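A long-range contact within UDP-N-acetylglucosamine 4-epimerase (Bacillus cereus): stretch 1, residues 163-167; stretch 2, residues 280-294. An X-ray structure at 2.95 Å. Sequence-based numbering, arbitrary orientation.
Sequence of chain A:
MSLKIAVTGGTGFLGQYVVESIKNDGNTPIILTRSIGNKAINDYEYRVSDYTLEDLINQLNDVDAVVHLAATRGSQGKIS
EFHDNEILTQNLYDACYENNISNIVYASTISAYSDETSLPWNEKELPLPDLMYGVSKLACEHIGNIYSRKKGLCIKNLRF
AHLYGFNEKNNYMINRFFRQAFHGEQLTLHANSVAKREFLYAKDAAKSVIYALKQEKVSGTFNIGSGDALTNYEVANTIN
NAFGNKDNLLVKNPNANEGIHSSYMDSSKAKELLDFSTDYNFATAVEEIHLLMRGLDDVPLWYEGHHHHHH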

# COMPACT_ATOMS: atom_id res chain seq x y z
N LEU A 163 -10.38 -13.94 8.62
CA LEU A 163 -10.34 -15.38 8.69
C LEU A 163 -10.63 -15.89 10.11
O LEU A 163 -10.14 -15.33 11.10
N TYR A 164 -11.44 -16.94 10.20
CA TYR A 164 -11.57 -17.69 11.44
C TYR A 164 -11.52 -19.18 11.14
O TYR A 164 -11.83 -19.60 10.03
N GLY A 165 -11.11 -19.97 12.13
CA GLY A 165 -11.01 -21.41 11.94
C GLY A 165 -11.02 -22.24 13.22
O GLY A 165 -11.48 -21.80 14.27
N PHE A 166 -10.49 -23.46 13.12
CA PHE A 166 -10.49 -24.37 14.24
C PHE A 166 -9.10 -24.53 14.85
O PHE A 166 -8.20 -25.10 14.22
N ASN A 167 -8.94 -24.02 16.06
CA ASN A 167 -7.71 -24.17 16.83
C ASN A 167 -6.64 -23.13 16.47
O ASN A 167 -5.74 -23.42 15.69
N TYR A 280 -19.71 -22.57 3.49
CA TYR A 280 -20.25 -22.33 4.83
C TYR A 280 -20.78 -20.92 5.06
O TYR A 280 -20.52 -20.00 4.27
N ASN A 281 -21.56 -20.77 6.13
CA ASN A 281 -21.92 -19.46 6.66
C ASN A 281 -21.56 -19.51 8.14
O ASN A 281 -21.29 -20.60 8.66
N PHE A 282 -21.54 -18.37 8.82
CA PHE A 282 -20.94 -18.36 10.16
C PHE A 282 -21.43 -19.49 11.07
O PHE A 282 -20.62 -20.15 11.71
N ALA A 283 -22.74 -19.72 11.10
CA ALA A 283 -23.35 -20.71 12.00
C ALA A 283 -23.02 -22.15 11.63
O ALA A 283 -22.81 -23.00 12.50
N THR A 284 -22.97 -22.42 10.33
CA THR A 284 -22.62 -23.73 9.81
C THR A 284 -21.16 -24.04 10.09
O THR A 284 -20.81 -25.16 10.46
N ALA A 285 -20.31 -23.03 9.92
CA ALA A 285 -18.87 -23.16 10.13
C ALA A 285 -18.52 -23.47 11.58
O ALA A 285 -17.68 -24.31 11.88
N VAL A 286 -19.18 -22.76 12.49
CA VAL A 286 -18.91 -22.91 13.91
C VAL A 286 -19.53 -24.20 14.45
O VAL A 286 -18.96 -24.83 15.35
N GLU A 287 -20.69 -24.58 13.90
CA GLU A 287 -21.29 -25.88 14.21
C GLU A 287 -20.24 -26.97 14.03
O GLU A 287 -20.17 -27.93 14.81
N GLU A 288 -19.40 -26.81 13.01
CA GLU A 288 -18.40 -27.79 12.62
C GLU A 288 -17.13 -27.65 13.45
O GLU A 288 -16.56 -28.64 13.91
N ILE A 289 -16.68 -26.41 13.64
CA ILE A 289 -15.52 -26.14 14.47
C ILE A 289 -15.77 -26.71 15.86
O ILE A 289 -14.90 -27.38 16.42
N HIS A 290 -16.95 -26.46 16.41
CA HIS A 290 -17.32 -27.06 17.68
C HIS A 290 -17.15 -28.57 17.63
O HIS A 290 -16.40 -29.15 18.42
N LEU A 291 -17.84 -29.20 16.68
CA LEU A 291 -17.86 -30.66 16.53
C LEU A 291 -16.48 -31.22 16.21
O LEU A 291 -16.34 -32.38 15.81
N LEU A 292 -15.45 -30.41 16.38
CA LEU A 292 -14.09 -30.85 16.13
C LEU A 292 -13.16 -30.44 17.26
O LEU A 292 -12.03 -30.91 17.36
N MSE A 293 -13.66 -29.57 18.14
CA MSE A 293 -12.85 -29.12 19.27
C MSE A 293 -12.75 -30.19 20.34
O MSE A 293 -11.97 -30.08 21.28
N ARG A 294 -13.55 -31.24 20.17
CA ARG A 294 -13.42 -32.43 21.00
C ARG A 294 -12.22 -33.27 20.54
O ARG A 294 -12.37 -34.44 20.18

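The end of a strand and the loop that follows it pack against the helix of stretch 2, which begins at Phe282, burying 406 Å² in total. No hydrogen bond crosses between the two stretches, so the contact rests on apolar and aromatic packing, with Phe166, Tyr164 and Ile289 covering the most surface.

Tyr164 points toward the helix with chi1 in the p well (65°) and lays its ring along the first turns. Phe282, a t rotamer, leaves the backbone sideways, but its end comes nearer and turns its edge to one face of the tyrosine; the ring centroids lie 4.9 Å apart and the planes meet at 69°, with Tyr164 CZ 3.4 Å from Phe282 CD2. At the edge of the Tyr164 ring sit Ala285 and Ile289. Ala285 CB is 3.7 Å from Tyr164 CE2 and only 3.2 Å from Tyr164 OH, so the hydroxyl meets a methyl group here rather than a polar partner.

Ile289 links the two aromatic residues. In its mt rotamer (chi1 -61°, chi2 179°) the extended chain brings CD1 to 3.9 Å from Tyr164 CD2 and to 3.4 Å from the carbonyl O of Gly165, while Ile289 CG2 lies 3.7 Å from Phe166 CB.

Phe166, with chi1 at 150° (t), leaves its backbone sideways and carries its ring to the last part of stretch 2. Leu292 points toward it and covers one ring face: Leu292 CG stands 4.1 Å from the centroid of the Phe166 ring, 13° off the normal, a CH-pi contact. Selenomethionine Met293 adds its CG, 4.0 Å from Phe166 CE1.

Two side-chain hydrogen bonds lie within stretch 2. Asn281 caps the helix N terminus, OD1 accepting from Thr284 N at 2.9 Å, and Tyr280 OH donates to Glu288 OE1 at 2.8 Å.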

# COMPACT_ATOMS: atom_id res chain seq x y z
CB LEU A 163 -9.00 -15.94 8.18
CG LEU A 163 -8.55 -15.57 6.76
CD1 LEU A 163 -8.36 -14.06 6.69
CD2 LEU A 163 -7.26 -16.27 6.33
CB TYR A 164 -12.87 -17.34 12.17
CG TYR A 164 -14.12 -17.73 11.42
CD1 TYR A 164 -14.74 -16.84 10.57
CD2 TYR A 164 -14.68 -18.99 11.58
CE1 TYR A 164 -15.88 -17.19 9.88
CE2 TYR A 164 -15.82 -19.35 10.89
CZ TYR A 164 -16.41 -18.45 10.05
OH TYR A 164 -17.56 -18.80 9.37
CB PHE A 166 -11.07 -25.73 13.83
CG PHE A 166 -10.50 -26.89 14.58
CD1 PHE A 166 -10.85 -27.13 15.89
CD2 PHE A 166 -9.61 -27.76 13.97
CE1 PHE A 166 -10.32 -28.21 16.59
CE2 PHE A 166 -9.08 -28.84 14.65
CZ PHE A 166 -9.43 -29.06 15.96
CB ASN A 167 -7.19 -25.60 16.69
CG ASN A 167 -6.11 -25.93 17.70
OD1 ASN A 167 -5.00 -26.34 17.33
ND2 ASN A 167 -6.42 -25.75 18.99
CB TYR A 280 -19.20 -22.64 5.91
CG TYR A 280 -18.66 -24.06 5.88
CD1 TYR A 280 -17.83 -24.49 4.85
CD2 TYR A 280 -18.98 -24.96 6.89
CE1 TYR A 280 -17.34 -25.79 4.82
CE2 TYR A 280 -18.48 -26.26 6.88
CZ TYR A 280 -17.67 -26.68 5.84
OH TYR A 280 -17.18 -27.96 5.81
CB ASN A 281 -23.40 -19.15 6.44
CG ASN A 281 -24.33 -20.10 7.19
OD1 ASN A 281 -23.88 -20.96 7.95
ND2 ASN A 281 -25.62 -19.94 6.98
CB PHE A 282 -21.07 -17.01 10.86
CG PHE A 282 -20.16 -16.87 12.05
CD1 PHE A 282 -20.67 -16.87 13.34
CD2 PHE A 282 -18.79 -16.76 11.87
CE1 PHE A 282 -19.82 -16.75 14.43
CE2 PHE A 282 -17.94 -16.63 12.97
CZ PHE A 282 -18.45 -16.63 14.24
CB ALA A 283 -24.87 -20.52 12.08
CB THR A 284 -22.85 -23.78 8.29
OG1 THR A 284 -24.23 -24.03 8.02
CG2 THR A 284 -22.02 -24.86 7.65
CB ALA A 285 -18.19 -21.87 9.71
CB VAL A 286 -19.41 -21.67 14.67
CG1 VAL A 286 -19.13 -21.82 16.14
CG2 VAL A 286 -18.73 -20.42 14.12
CB GLU A 287 -22.49 -26.19 13.29
CG GLU A 287 -23.87 -25.67 13.76
CD GLU A 287 -25.03 -26.05 12.79
OE1 GLU A 287 -24.97 -27.12 12.13
OE2 GLU A 287 -26.01 -25.26 12.68
CB GLU A 288 -18.07 -27.64 11.12
CG GLU A 288 -16.99 -28.59 10.60
CD GLU A 288 -16.81 -28.49 9.09
OE1 GLU A 288 -17.71 -28.93 8.33
OE2 GLU A 288 -15.75 -27.99 8.65
CB ILE A 289 -15.22 -24.63 14.55
CG1 ILE A 289 -14.91 -24.09 13.15
CG2 ILE A 289 -14.06 -24.36 15.52
CD1 ILE A 289 -14.62 -22.62 13.11
CB HIS A 290 -18.76 -26.69 18.04
CG HIS A 290 -19.33 -27.50 19.16
ND1 HIS A 290 -18.82 -27.46 20.44
CD2 HIS A 290 -20.36 -28.38 19.19
CE1 HIS A 290 -19.52 -28.28 21.21
NE2 HIS A 290 -20.45 -28.85 20.48
CB LEU A 291 -18.86 -31.06 15.44
CG LEU A 291 -19.21 -32.54 15.22
CD1 LEU A 291 -18.31 -33.23 14.17
CD2 LEU A 291 -19.19 -33.28 16.55
CB LEU A 292 -13.61 -30.31 14.78
CG LEU A 292 -12.43 -31.01 14.09
CD1 LEU A 292 -12.11 -32.36 14.72
CD2 LEU A 292 -12.75 -31.15 12.60
CB MSE A 293 -13.38 -27.81 19.85
CG MSE A 293 -12.49 -26.62 19.50
SE MSE A 293 -13.28 -24.89 19.91
CE MSE A 293 -14.85 -25.09 18.81
CB ARG A 294 -14.72 -33.23 20.93
CG ARG A 294 -15.93 -32.35 21.20
CD ARG A 294 -17.24 -32.97 20.71
NE ARG A 294 -18.39 -32.21 21.20
CZ ARG A 294 -19.66 -32.49 20.90
NH1 ARG A 294 -19.95 -33.50 20.09
NH2 ARG A 294 -20.64 -31.74 21.41